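Local coordinates for uncharacterized protein (Legionella longbeachae NSW150, PDB 4JZA) that probably dephosphorylates phosphoinositides, acting as a phosphatidylinositol-3-phosphatase that may let the pathogen alter lipid metabolism in its host, at residues L161-L167 / Y351-L357; R372-I378 / H545-V551; S395-A400 / A451-R455; Q415-S419 / R556-E560. One frame throughout, in Å; residues are numbered along the deposited sequence.

Interaction 1: residues L161-L167 / Y351-L357; sequences LQVDESL and YAAHSLL
Strands 161-166 and 352-357 form an antiparallel pair inside the mixed sheet of this α/β phosphatase, the axes of these short segments approaching to 4.5 Å with N-to-C directions at 162°. Both are extended. Leu161 faces Leu357, Val163 faces Ser355 and Glu165 faces Ala353 in hydrogen-bonded pairs, each closed by two reciprocal N-H...O bonds of 2.6 to 2.9 Å; the Leu161 N to Leu357 O bond is 2.6 Å. Gln162-Leu356, Asp164-His354 and Ser166-Ala352 are the non-hydrogen-bonded pairs, and their face lies beneath helices 556-574 and 604-612. Three leucines bury most surface. At one end Leu161 (chi1 -98°) and Leu357 (m, t) meet CB to CB at 3.8 Å, and Leu357 CD1 reaches Val163 CG2 at 4.2 Å. At the other end, beyond the strand, Leu167 (m, t) covers one face of the Tyr351 ring (chi1 t) in a CH-pi contact, CD1 lying 3.9 Å from the centroid, while Leu167 N binds Tyr351 O at 3.3 Å. Glu165 makes salt bridges to Arg26 and Lys371; Asp164 is hydrogen-bonded to His604 and salt-bridged to Arg374. A water bridges the strands, donating to Glu165 OE1 (2.8 Å) and Ala353 O (3.1 Å) and accepting from Ser355 OG (2.6 Å).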
loop_
_atom_site.group_PDB
_atom_site.type_symbol
_atom_site.label_atom_id
_atom_site.label_comp_id
_atom_site.label_asym_id
_atom_site.label_seq_id
_atom_site.Cartn_x
_atom_site.Cartn_y
_atom_site.Cartn_z
ATOM N N LEU A 161 -8.454 -29.780 -4.118
ATOM C CA LEU A 161 -8.581 -28.582 -3.314
ATOM C C LEU A 161 -7.274 -27.830 -3.271
ATOM O O LEU A 161 -6.254 -28.377 -2.890
ATOM C CB LEU A 161 -8.981 -28.947 -1.888
ATOM C CG LEU A 161 -10.453 -28.858 -1.501
ATOM C CD1 LEU A 161 -11.342 -29.387 -2.603
ATOM C CD2 LEU A 161 -10.708 -29.617 -0.217
ATOM N N GLN A 162 -7.320 -26.562 -3.646
ATOM C CA GLN A 162 -6.215 -25.655 -3.408
ATOM C C GLN A 162 -6.560 -24.917 -2.134
ATOM O O GLN A 162 -7.679 -24.425 -1.979
ATOM C CB GLN A 162 -6.068 -24.679 -4.542
ATOM C CG GLN A 162 -5.965 -25.303 -5.917
ATOM C CD GLN A 162 -5.917 -24.204 -6.916
ATOM O OE1 GLN A 162 -5.153 -23.366 -6.765
ATOM N NE2 GLN A 162 -6.655 -24.196 -7.900
ATOM N N VAL A 163 -5.613 -24.874 -1.214
ATOM C CA VAL A 163 -5.838 -24.325 0.107
ATOM C C VAL A 163 -4.804 -23.271 0.510
ATOM O O VAL A 163 -3.588 -23.524 0.421
ATOM C CB VAL A 163 -5.761 -25.457 1.116
ATOM C CG1 VAL A 163 -5.900 -24.949 2.539
ATOM C CG2 VAL A 163 -6.866 -26.432 0.827
ATOM N N ASP A 164 -5.251 -22.107 0.971
ATOM C CA ASP A 164 -4.288 -21.118 1.562
ATOM C C ASP A 164 -4.761 -20.643 2.902
ATOM O O ASP A 164 -5.791 -19.991 3.014
ATOM C CB ASP A 164 -4.031 -19.903 0.651
ATOM C CG ASP A 164 -3.060 -20.203 -0.487
ATOM O OD1 ASP A 164 -3.472 -20.821 -1.482
ATOM O OD2 ASP A 164 -1.889 -19.818 -0.403
ATOM N N GLU A 165 -4.022 -21.024 3.929
ATOM C CA GLU A 165 -4.401 -20.729 5.296
ATOM C C GLU A 165 -3.572 -19.523 5.693
ATOM O O GLU A 165 -2.359 -19.532 5.595
ATOM C CB GLU A 165 -4.192 -21.980 6.215
ATOM C CG GLU A 165 -5.344 -23.021 6.086
ATOM C CD GLU A 165 -5.066 -24.470 6.532
ATOM O OE1 GLU A 165 -3.969 -25.035 6.303
ATOM O OE2 GLU A 165 -6.007 -25.096 7.051
ATOM N N SER A 166 -4.257 -18.460 6.053
ATOM C CA SER A 166 -3.644 -17.284 6.634
ATOM C C SER A 166 -3.055 -17.589 8.023
ATOM O O SER A 166 -3.678 -18.321 8.848
ATOM C CB SER A 166 -4.713 -16.222 6.826
ATOM O OG SER A 166 -4.144 -14.956 7.086
ATOM N N LEU A 167 -1.902 -16.974 8.286
ATOM C CA LEU A 167 -1.109 -17.295 9.440
ATOM C C LEU A 167 -0.808 -16.057 10.265
ATOM O O LEU A 167 -0.410 -15.050 9.733
ATOM C CB LEU A 167 0.217 -17.926 8.968
ATOM C CG LEU A 167 0.129 -19.306 8.316
ATOM C CD1 LEU A 167 1.485 -19.742 7.839
ATOM C CD2 LEU A 167 -0.408 -20.331 9.283
ATOM N N TYR A 351 1.219 -13.484 4.577
ATOM C CA TYR A 351 1.823 -14.688 5.108
ATOM C C TYR A 351 0.803 -15.796 5.211
ATOM O O TYR A 351 -0.231 -15.631 5.830
ATOM C CB TYR A 351 2.423 -14.402 6.469
ATOM C CG TYR A 351 3.114 -15.577 7.185
ATOM C CD1 TYR A 351 4.080 -16.372 6.535
ATOM C CD2 TYR A 351 2.853 -15.846 8.536
ATOM C CE1 TYR A 351 4.749 -17.392 7.197
ATOM C CE2 TYR A 351 3.521 -16.865 9.205
ATOM C CZ TYR A 351 4.466 -17.644 8.543
ATOM O OH TYR A 351 5.089 -18.693 9.229
ATOM N N ALA A 352 1.104 -16.942 4.616
ATOM C CA ALA A 352 0.096 -17.996 4.501
ATOM C C ALA A 352 0.776 -19.284 4.231
ATOM O O ALA A 352 1.969 -19.293 3.844
ATOM C CB ALA A 352 -0.880 -17.692 3.383
ATOM N N ALA A 353 0.014 -20.367 4.411
ATOM C CA ALA A 353 0.490 -21.680 4.053
ATOM C C ALA A 353 -0.394 -22.278 2.989
ATOM O O ALA A 353 -1.600 -22.387 3.184
ATOM C CB ALA A 353 0.503 -22.578 5.266
ATOM N N HIS A 354 0.236 -22.704 1.891
ATOM C CA HIS A 354 -0.446 -23.237 0.717
ATOM C C HIS A 354 -0.299 -24.722 0.739
ATOM O O HIS A 354 0.814 -25.224 0.918
ATOM C CB HIS A 354 0.143 -22.696 -0.628
ATOM C CG HIS A 354 -0.599 -23.192 -1.827
ATOM N ND1 HIS A 354 -0.135 -24.230 -2.602
ATOM C CD2 HIS A 354 -1.814 -22.863 -2.326
ATOM C CE1 HIS A 354 -1.028 -24.515 -3.531
ATOM N NE2 HIS A 354 -2.054 -23.691 -3.396
ATOM N N SER A 355 -1.406 -25.422 0.528
ATOM C CA SER A 355 -1.375 -26.873 0.437
ATOM C C SER A 355 -2.368 -27.315 -0.626
ATOM O O SER A 355 -3.185 -26.535 -1.096
ATOM C CB SER A 355 -1.644 -27.542 1.817
ATOM O OG SER A 355 -2.931 -27.232 2.277
ATOM N N LEU A 356 -2.275 -28.585 -0.978
ATOM C CA LEU A 356 -3.063 -29.212 -2.025
ATOM C C LEU A 356 -3.744 -30.488 -1.483
ATOM O O LEU A 356 -3.067 -31.388 -0.957
ATOM C CB LEU A 356 -2.112 -29.547 -3.172
ATOM C CG LEU A 356 -2.748 -29.897 -4.516
ATOM C CD1 LEU A 356 -3.637 -28.796 -5.128
ATOM C CD2 LEU A 356 -1.598 -30.233 -5.430
ATOM N N LEU A 357 -5.067 -30.542 -1.551
ATOM C CA LEU A 357 -5.801 -31.697 -1.039
ATOM C C LEU A 357 -6.665 -32.404 -2.099
ATOM O O LEU A 357 -7.354 -31.772 -2.896
ATOM C CB LEU A 357 -6.733 -31.301 0.082
ATOM C CG LEU A 357 -6.146 -30.509 1.231
ATOM C CD1 LEU A 357 -7.247 -30.311 2.254
ATOM C CD2 LEU A 357 -4.924 -31.145 1.881
HETATM O O HOH W 1 -2.635 -25.242 3.870
#

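Interaction 2: residues R372-I378 / H545-V551; sequences RYRSSHI and HSYGSCV
A very short hydrogen bond, 2.4 Å from Ser375 OG to Tyr547 OH, joins the two segments. Backbone bonds set the parallel register: Tyr373 N donates to Ser546 O (2.9 Å) and Gly548 N to Tyr373 O (3.2 Å), so Tyr373 pairs with Tyr547 and Arg374 with Gly548. The axes of strands 372-374 and 545-549 approach to 4.8 Å, their N-to-C directions 27° apart. Past the strands, His377 N reaches Val551 O at 3.2 Å, and a water lies 3.0 Å from Ile378 N, 2.8 Å from Tyr547 OH and 2.7 Å from Ser549 OG. Packing is lighter: Tyr373 CB (chi1 m) lies 4.2 Å from Tyr547 CD1 (chi1 t), Ile378 CG2 approaches Tyr547 CZ at 4.5 Å, and the Tyr373 and His545 rings meet obliquely, centroids 5.0 Å apart. Arg372 and Arg374 form salt bridges with Asp565 and Asp164 respectively. Cys550 opens a sequence spaced like the CX5R phosphate-binding loop of cysteine-based phosphatases; polar bonds thus join the strand ends next to this loop, probably the catalytic one.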
loop_
_atom_site.group_PDB
_atom_site.type_symbol
_atom_site.label_atom_id
_atom_site.label_comp_id
_atom_site.label_asym_id
_atom_site.label_seq_id
_atom_site.Cartn_x
_atom_site.Cartn_y
_atom_site.Cartn_z
ATOM N N ARG A 372 3.140 -25.510 2.223
ATOM C CA ARG A 372 4.199 -24.736 1.602
ATOM C C ARG A 372 3.884 -23.288 1.965
ATOM O O ARG A 372 2.779 -22.796 1.736
ATOM C CB ARG A 372 4.243 -24.954 0.089
ATOM C CG ARG A 372 4.688 -26.369 -0.293
ATOM C CD ARG A 372 3.684 -27.078 -1.186
ATOM N NE ARG A 372 3.635 -26.460 -2.487
ATOM C CZ ARG A 372 2.610 -26.533 -3.327
ATOM N NH1 ARG A 372 1.518 -27.218 -3.035
ATOM N NH2 ARG A 372 2.694 -25.913 -4.496
ATOM N N TYR A 373 4.862 -22.611 2.544
ATOM C CA TYR A 373 4.655 -21.297 3.128
ATOM C C TYR A 373 5.055 -20.144 2.218
ATOM O O TYR A 373 6.054 -20.201 1.529
ATOM C CB TYR A 373 5.358 -21.210 4.484
ATOM C CG TYR A 373 4.885 -22.259 5.461
ATOM C CD1 TYR A 373 5.374 -23.550 5.408
ATOM C CD2 TYR A 373 3.941 -21.964 6.424
ATOM C CE1 TYR A 373 4.940 -24.511 6.289
ATOM C CE2 TYR A 373 3.505 -22.925 7.308
ATOM C CZ TYR A 373 4.009 -24.197 7.231
ATOM O OH TYR A 373 3.586 -25.162 8.104
ATOM N N ARG A 374 4.228 -19.109 2.208
ATOM C CA ARG A 374 4.400 -17.974 1.321
ATOM C C ARG A 374 4.295 -16.668 2.084
ATOM O O ARG A 374 3.585 -16.576 3.065
ATOM C CB ARG A 374 3.319 -18.005 0.249
ATOM C CG ARG A 374 1.935 -18.266 0.808
ATOM C CD ARG A 374 0.909 -18.447 -0.280
ATOM N NE ARG A 374 1.093 -17.489 -1.354
ATOM C CZ ARG A 374 0.233 -17.314 -2.343
ATOM N NH1 ARG A 374 -0.872 -18.025 -2.389
ATOM N NH2 ARG A 374 0.479 -16.430 -3.284
ATOM N N SER A 375 5.019 -15.660 1.630
ATOM C CA SER A 375 4.959 -14.330 2.208
ATOM C C SER A 375 5.496 -13.310 1.217
ATOM O O SER A 375 6.033 -13.669 0.190
ATOM C CB SER A 375 5.729 -14.262 3.526
ATOM O OG SER A 375 7.083 -13.917 3.319
ATOM N N SER A 376 5.329 -12.036 1.528
ATOM C CA SER A 376 6.035 -10.979 0.834
ATOM C C SER A 376 7.506 -11.070 1.207
ATOM O O SER A 376 7.852 -11.569 2.262
ATOM C CB SER A 376 5.484 -9.618 1.225
ATOM O OG SER A 376 4.151 -9.478 0.800
ATOM N N HIS A 377 8.370 -10.599 0.326
ATOM C CA HIS A 377 9.797 -10.729 0.511
ATOM C C HIS A 377 10.136 -10.356 1.942
ATOM O O HIS A 377 9.553 -9.484 2.455
ATOM C CB HIS A 377 10.558 -9.815 -0.467
ATOM C CG HIS A 377 11.970 -10.257 -0.700
ATOM N ND1 HIS A 377 13.016 -9.821 0.072
ATOM C CD2 HIS A 377 12.492 -11.150 -1.567
ATOM C CE1 HIS A 377 14.128 -10.397 -0.334
ATOM N NE2 HIS A 377 13.839 -11.199 -1.339
ATOM N N ILE A 378 11.067 -11.037 2.584
ATOM C CA ILE A 378 11.391 -10.765 4.013
ATOM C C ILE A 378 11.947 -9.356 4.256
ATOM O O ILE A 378 11.833 -8.818 5.347
ATOM C CB ILE A 378 12.409 -11.790 4.585
ATOM C CG1 ILE A 378 13.638 -11.938 3.676
ATOM C CG2 ILE A 378 11.776 -13.166 4.754
ATOM C CD1 ILE A 378 14.832 -12.494 4.408
ATOM N N HIS A 545 11.530 -27.837 5.090
ATOM C CA HIS A 545 10.602 -26.726 5.188
ATOM C C HIS A 545 10.582 -25.929 3.882
ATOM O O HIS A 545 11.612 -25.421 3.438
ATOM C CB HIS A 545 11.036 -25.817 6.325
ATOM C CG HIS A 545 10.152 -24.626 6.520
ATOM N ND1 HIS A 545 8.815 -24.705 6.771
ATOM C CD2 HIS A 545 10.426 -23.319 6.507
ATOM C CE1 HIS A 545 8.304 -23.495 6.909
ATOM N NE2 HIS A 545 9.270 -22.637 6.781
ATOM N N SER A 546 9.399 -25.828 3.291
ATOM C CA SER A 546 9.181 -25.139 2.003
ATOM C C SER A 546 8.722 -23.701 2.191
ATOM O O SER A 546 7.639 -23.461 2.659
ATOM C CB SER A 546 8.144 -25.898 1.180
ATOM O OG SER A 546 7.688 -25.100 0.133
ATOM N N TYR A 547 9.587 -22.752 1.878
ATOM C CA TYR A 547 9.243 -21.334 1.939
ATOM C C TYR A 547 9.741 -20.631 0.690
ATOM O O TYR A 547 10.833 -20.947 0.156
ATOM C CB TYR A 547 9.808 -20.616 3.199
ATOM C CG TYR A 547 9.628 -19.101 3.121
ATOM C CD1 TYR A 547 8.368 -18.496 3.343
ATOM C CD2 TYR A 547 10.671 -18.293 2.729
ATOM C CE1 TYR A 547 8.184 -17.112 3.239
ATOM C CE2 TYR A 547 10.507 -16.931 2.607
ATOM C CZ TYR A 547 9.250 -16.332 2.856
ATOM O OH TYR A 547 9.103 -14.964 2.680
ATOM N N GLY A 548 8.959 -19.648 0.247
ATOM C CA GLY A 548 9.405 -18.775 -0.833
ATOM C C GLY A 548 8.601 -17.506 -0.938
ATOM O O GLY A 548 7.575 -17.347 -0.275
ATOM N N SER A 549 9.126 -16.567 -1.720
ATOM C CA SER A 549 8.438 -15.338 -2.009
ATOM C C SER A 549 8.872 -14.803 -3.351
ATOM O O SER A 549 9.930 -15.156 -3.859
ATOM C CB SER A 549 8.767 -14.311 -0.964
ATOM O OG SER A 549 10.106 -13.923 -1.111
ATOM N N CYS A 550 8.016 -13.966 -3.924
ATOM C CA CYS A 550 8.411 -13.006 -4.924
ATOM C C CYS A 550 8.403 -11.678 -4.178
ATOM O O CYS A 550 8.386 -11.695 -2.978
ATOM C CB CYS A 550 7.425 -13.019 -6.065
ATOM S SG CYS A 550 5.700 -12.808 -5.582
ATOM N N VAL A 551 8.442 -10.534 -4.840
ATOM C CA VAL A 551 8.525 -9.280 -4.085
ATOM C C VAL A 551 7.275 -9.095 -3.203
ATOM O O VAL A 551 7.372 -8.694 -2.055
ATOM C CB VAL A 551 8.689 -8.038 -5.016
ATOM C CG1 VAL A 551 8.570 -6.749 -4.227
ATOM C CG2 VAL A 551 10.035 -8.064 -5.737
HETATM O O HOH W 2 7.175 -22.365 -0.450
HETATM O O HOH W 3 11.213 -13.796 1.310
#

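Interaction 3: residues S395-A400 / A451-R455; sequences SDSNLA and AVERR
Leu399 (t, p) lies against the last turn of helix 441-454, its CD2 3.9 Å from Ala451 CB, 3.5 Å from Ala451 O and 4.1 Å from Val452 CG2. The contact is helix-helix packing within an α/β fold: helices 388-402 and 441-454 lie side by side on the sheet, and Leu399 and Val452 both rest on Leu414 of strand 412-416. The backbone is α-helical through 395-400 and 451-454, with Leu399 N bonded to Ser395 O (2.8 Å) and Ala400 N to Asp396 O (2.9 Å). Arg455 N makes weak bonds to the carbonyls of Ala451 and Val452. The nearest CA atoms are those of Asp396 and Ala451, 5.7 Å apart, an approach that the small Ala451 side chain, directed at the first helix, permits; its CB is 3.8 Å from Ser395 OG. Toward the solvent a salt bridge spans the helices: Asp396 (chi1 m) offers OD1 to Arg454 NH1 at a very short 2.4 Å, with Ser395 OG 3.7 Å from the same nitrogen. Arg455, extended with chi1 and chi2 t, reaches across past Leu399, its CD 3.7 Å from Leu399 CD2, and places one guanidinium face over Ala400 CA, with NH2 3.5 Å from Ala400 CB.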
loop_
_atom_site.group_PDB
_atom_site.type_symbol
_atom_site.label_atom_id
_atom_site.label_comp_id
_atom_site.label_asym_id
_atom_site.label_seq_id
_atom_site.Cartn_x
_atom_site.Cartn_y
_atom_site.Cartn_z
ATOM N N SER A 395 14.079 -7.497 8.268
ATOM C CA SER A 395 14.525 -8.723 7.648
ATOM C C SER A 395 14.739 -9.827 8.673
ATOM O O SER A 395 14.288 -10.958 8.488
ATOM C CB SER A 395 15.750 -8.482 6.772
ATOM O OG SER A 395 16.861 -8.077 7.537
ATOM N N ASP A 396 15.355 -9.509 9.800
ATOM C CA ASP A 396 15.592 -10.548 10.829
ATOM C C ASP A 396 14.276 -11.094 11.349
ATOM O O ASP A 396 14.043 -12.306 11.384
ATOM C CB ASP A 396 16.360 -10.015 12.070
ATOM C CG ASP A 396 17.842 -9.653 11.810
ATOM O OD1 ASP A 396 18.519 -10.235 10.926
ATOM O OD2 ASP A 396 18.320 -8.765 12.554
ATOM N N SER A 397 13.441 -10.179 11.817
ATOM C CA SER A 397 12.213 -10.549 12.458
ATOM C C SER A 397 11.357 -11.317 11.499
ATOM O O SER A 397 10.709 -12.280 11.905
ATOM C CB SER A 397 11.452 -9.328 13.021
ATOM O OG SER A 397 11.953 -8.879 14.300
ATOM N N ASN A 398 11.369 -10.921 10.229
ATOM C CA ASN A 398 10.555 -11.606 9.191
ATOM C C ASN A 398 11.134 -12.972 8.805
ATOM O O ASN A 398 10.417 -13.972 8.673
ATOM C CB ASN A 398 10.377 -10.730 7.929
ATOM C CG ASN A 398 9.372 -9.614 8.124
ATOM O OD1 ASN A 398 8.529 -9.661 9.023
ATOM N ND2 ASN A 398 9.471 -8.592 7.300
ATOM N N LEU A 399 12.444 -13.027 8.655
ATOM C CA LEU A 399 13.071 -14.317 8.428
ATOM C C LEU A 399 12.736 -15.314 9.560
ATOM O O LEU A 399 12.364 -16.431 9.276
ATOM C CB LEU A 399 14.573 -14.153 8.285
ATOM C CG LEU A 399 15.366 -15.429 8.107
ATOM C CD1 LEU A 399 14.844 -16.206 6.878
ATOM C CD2 LEU A 399 16.849 -15.042 7.971
ATOM N N ALA A 400 12.859 -14.902 10.827
ATOM C CA ALA A 400 12.517 -15.774 11.966
ATOM C C ALA A 400 11.070 -16.205 11.904
ATOM O O ALA A 400 10.745 -17.333 12.224
ATOM C CB ALA A 400 12.785 -15.081 13.303
ATOM N N ALA A 451 20.528 -11.259 6.092
ATOM C CA ALA A 451 19.695 -11.801 7.150
ATOM C C ALA A 451 19.930 -13.272 7.409
ATOM O O ALA A 451 19.985 -13.693 8.562
ATOM C CB ALA A 451 18.234 -11.570 6.826
ATOM N N VAL A 452 20.052 -14.046 6.332
ATOM C CA VAL A 452 20.332 -15.477 6.420
ATOM C C VAL A 452 21.715 -15.689 7.006
ATOM O O VAL A 452 21.874 -16.574 7.812
ATOM C CB VAL A 452 20.217 -16.186 5.045
ATOM C CG1 VAL A 452 20.701 -17.638 5.087
ATOM C CG2 VAL A 452 18.782 -16.144 4.549
ATOM N N GLU A 453 22.699 -14.888 6.593
ATOM C CA GLU A 453 24.036 -14.893 7.228
ATOM C C GLU A 453 23.973 -14.709 8.739
ATOM O O GLU A 453 24.636 -15.418 9.455
ATOM C CB GLU A 453 24.985 -13.806 6.647
ATOM C CG GLU A 453 26.066 -14.296 5.678
ATOM C CD GLU A 453 27.072 -15.244 6.334
ATOM O OE1 GLU A 453 27.424 -16.322 5.761
ATOM O OE2 GLU A 453 27.500 -14.907 7.450
ATOM N N ARG A 454 23.183 -13.761 9.226
ATOM C CA ARG A 454 23.151 -13.459 10.665
ATOM C C ARG A 454 22.513 -14.576 11.461
ATOM O O ARG A 454 22.787 -14.737 12.651
ATOM C CB ARG A 454 22.412 -12.157 10.937
ATOM C CG ARG A 454 23.123 -10.909 10.437
ATOM C CD ARG A 454 22.348 -9.660 10.779
ATOM N NE ARG A 454 22.225 -8.859 9.575
ATOM C CZ ARG A 454 21.081 -8.597 8.938
ATOM N NH1 ARG A 454 19.915 -9.024 9.405
ATOM N NH2 ARG A 454 21.097 -7.867 7.833
ATOM N N ARG A 455 21.714 -15.377 10.759
ATOM C CA ARG A 455 20.984 -16.476 11.331
ATOM C C ARG A 455 21.772 -17.792 11.154
ATOM O O ARG A 455 21.336 -18.861 11.609
ATOM C CB ARG A 455 19.567 -16.501 10.712
ATOM C CG ARG A 455 18.763 -17.776 10.884
ATOM C CD ARG A 455 17.286 -17.619 10.603
ATOM N NE ARG A 455 16.605 -17.251 11.837
ATOM C CZ ARG A 455 15.850 -18.042 12.596
ATOM N NH1 ARG A 455 15.635 -19.302 12.276
ATOM N NH2 ARG A 455 15.291 -17.539 13.689
#

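Interaction 4: residues Q415-S419 / R556-E560; sequences QTLIS and RKAIE
Arg556, at the start of helix 556-574, points its CA-CB bond toward 415-419 and lays one guanidinium face over the carbonyl carbon of Leu417. Its NE is 3.7 Å from Leu417 CB, and NH1 stands 3.5 Å from both Leu417 O and Ser419 OG. A water joins the last pair, 2.8 Å from Arg556 NH1 and 2.6 Å from Ser419 OG. Arg556 stands six residues after Cys550, the spacing of the CX5R signature, consistent with a loop-then-helix phosphate site at the end of parallel strands 545-549 and 412-416. At Lys557 the backbone N is met by Leu417 CD1 at 3.9 Å. Leu417 (m, t) buries the most surface here, wedged against the helix's first turn. The Lys557 side chain (t, p, t, t) runs to Glu560, NZ to OE1 2.6 Å in a salt bridge, and Lys557 NZ lies 4.3 Å from Gln415 OE1, which is hydrogen-bonded to Gln536. Glu560 N closes the turn on Arg556 O (3.0 Å), and Glu560 CB lies 4.0 Å from Leu417 CD1.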
loop_
_atom_site.group_PDB
_atom_site.type_symbol
_atom_site.label_atom_id
_atom_site.label_comp_id
_atom_site.label_asym_id
_atom_site.label_seq_id
_atom_site.Cartn_x
_atom_site.Cartn_y
_atom_site.Cartn_z
ATOM N N GLN A 415 13.284 -19.692 -1.095
ATOM C CA GLN A 415 13.252 -19.570 -2.537
ATOM C C GLN A 415 12.635 -18.247 -2.946
ATOM O O GLN A 415 11.463 -18.011 -2.717
ATOM C CB GLN A 415 12.455 -20.719 -3.134
ATOM C CG GLN A 415 12.673 -20.919 -4.616
ATOM C CD GLN A 415 11.654 -21.846 -5.218
ATOM O OE1 GLN A 415 10.457 -21.620 -5.104
ATOM N NE2 GLN A 415 12.122 -22.894 -5.864
ATOM N N THR A 416 13.435 -17.380 -3.547
ATOM C CA THR A 416 12.950 -16.075 -3.939
ATOM C C THR A 416 12.844 -15.957 -5.443
ATOM O O THR A 416 13.727 -16.375 -6.177
ATOM C CB THR A 416 13.851 -14.948 -3.417
ATOM O OG1 THR A 416 15.133 -15.036 -4.036
ATOM C CG2 THR A 416 14.009 -15.049 -1.925
ATOM N N LEU A 417 11.748 -15.368 -5.892
ATOM C CA LEU A 417 11.526 -15.153 -7.303
ATOM C C LEU A 417 11.594 -13.672 -7.617
ATOM O O LEU A 417 10.584 -13.046 -7.866
ATOM C CB LEU A 417 10.171 -15.721 -7.704
ATOM C CG LEU A 417 10.011 -17.203 -7.376
ATOM C CD1 LEU A 417 8.601 -17.692 -7.634
ATOM C CD2 LEU A 417 11.023 -18.037 -8.139
ATOM N N ILE A 418 12.797 -13.116 -7.593
ATOM C CA ILE A 418 12.982 -11.704 -7.876
ATOM C C ILE A 418 14.135 -11.480 -8.840
ATOM O O ILE A 418 14.947 -12.360 -9.055
ATOM C CB ILE A 418 13.187 -10.884 -6.591
ATOM C CG1 ILE A 418 14.593 -11.069 -6.042
ATOM C CG2 ILE A 418 12.157 -11.265 -5.549
ATOM C CD1 ILE A 418 14.814 -10.354 -4.737
ATOM N N SER A 419 14.187 -10.294 -9.428
ATOM C CA SER A 419 15.157 -10.002 -10.470
ATOM C C SER A 419 15.958 -8.738 -10.224
ATOM O O SER A 419 15.602 -7.669 -10.697
ATOM C CB SER A 419 14.451 -9.902 -11.814
ATOM O OG SER A 419 13.581 -10.992 -11.992
ATOM N N ARG A 556 4.639 -13.859 -8.922
ATOM C CA ARG A 556 5.485 -14.929 -9.401
ATOM C C ARG A 556 5.306 -16.142 -8.509
ATOM O O ARG A 556 5.303 -17.270 -8.973
ATOM C CB ARG A 556 6.935 -14.485 -9.466
ATOM C CG ARG A 556 7.262 -13.769 -10.756
ATOM C CD ARG A 556 8.745 -13.522 -10.912
ATOM N NE ARG A 556 9.456 -14.743 -11.242
ATOM C CZ ARG A 556 10.768 -14.827 -11.371
ATOM N NH1 ARG A 556 11.516 -13.760 -11.204
ATOM N NH2 ARG A 556 11.329 -15.977 -11.667
ATOM N N LYS A 557 5.157 -15.887 -7.222
ATOM C CA LYS A 557 4.951 -16.928 -6.241
ATOM C C LYS A 557 3.661 -17.692 -6.490
ATOM O O LYS A 557 3.607 -18.895 -6.312
ATOM C CB LYS A 557 4.936 -16.325 -4.843
ATOM C CG LYS A 557 4.873 -17.348 -3.730
ATOM C CD LYS A 557 6.062 -18.278 -3.783
ATOM C CE LYS A 557 5.907 -19.398 -2.780
ATOM N NZ LYS A 557 6.939 -20.442 -2.986
ATOM N N ALA A 558 2.616 -16.983 -6.880
ATOM C CA ALA A 558 1.354 -17.616 -7.208
ATOM C C ALA A 558 1.520 -18.536 -8.401
ATOM O O ALA A 558 0.933 -19.595 -8.457
ATOM C CB ALA A 558 0.295 -16.575 -7.493
ATOM N N ILE A 559 2.304 -18.100 -9.372
ATOM C CA ILE A 559 2.584 -18.906 -10.546
ATOM C C ILE A 559 3.351 -20.186 -10.215
ATOM O O ILE A 559 3.078 -21.233 -10.782
ATOM C CB ILE A 559 3.268 -18.067 -11.640
ATOM C CG1 ILE A 559 2.253 -17.126 -12.270
ATOM C CG2 ILE A 559 3.862 -18.938 -12.728
ATOM C CD1 ILE A 559 2.874 -15.917 -12.915
ATOM N N GLU A 560 4.311 -20.097 -9.305
ATOM C CA GLU A 560 5.056 -21.268 -8.883
ATOM C C GLU A 560 4.147 -22.275 -8.212
ATOM O O GLU A 560 4.258 -23.469 -8.438
ATOM C CB GLU A 560 6.157 -20.879 -7.905
ATOM C CG GLU A 560 6.951 -22.065 -7.379
ATOM C CD GLU A 560 6.462 -22.581 -6.037
ATOM O OE1 GLU A 560 6.242 -21.771 -5.128
ATOM O OE2 GLU A 560 6.313 -23.803 -5.880
HETATM O O HOH W 4 11.161 -10.951 -11.176
#

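Interactions 1, 2 and 4 are buried and share the mixed sheet; interaction 3 is only partly buried and joins two helices lying against it. In the sheet, interactions 1 and 2 are adjacent, with His354 N to Arg372 O at 2.5 Å and Ala352 O to Arg374 N at 2.8 Å; strand 365-374 is antiparallel to 352-359 on one side and parallel to 545-549 on the other. Interaction 4 extends the row, Ser549 N lying 2.9 Å from Gln415 O, and holds the helix following Cys550. Interactions 3 and 4 involve opposite faces of strand 412-416, through Leu414 and Gln415. Backbone hydrogen bonds dominate interaction 1, backbone and hydroxyl bonds interaction 2, a leucine and a peripheral salt bridge interaction 3, and arginine and leucine packing interaction 4.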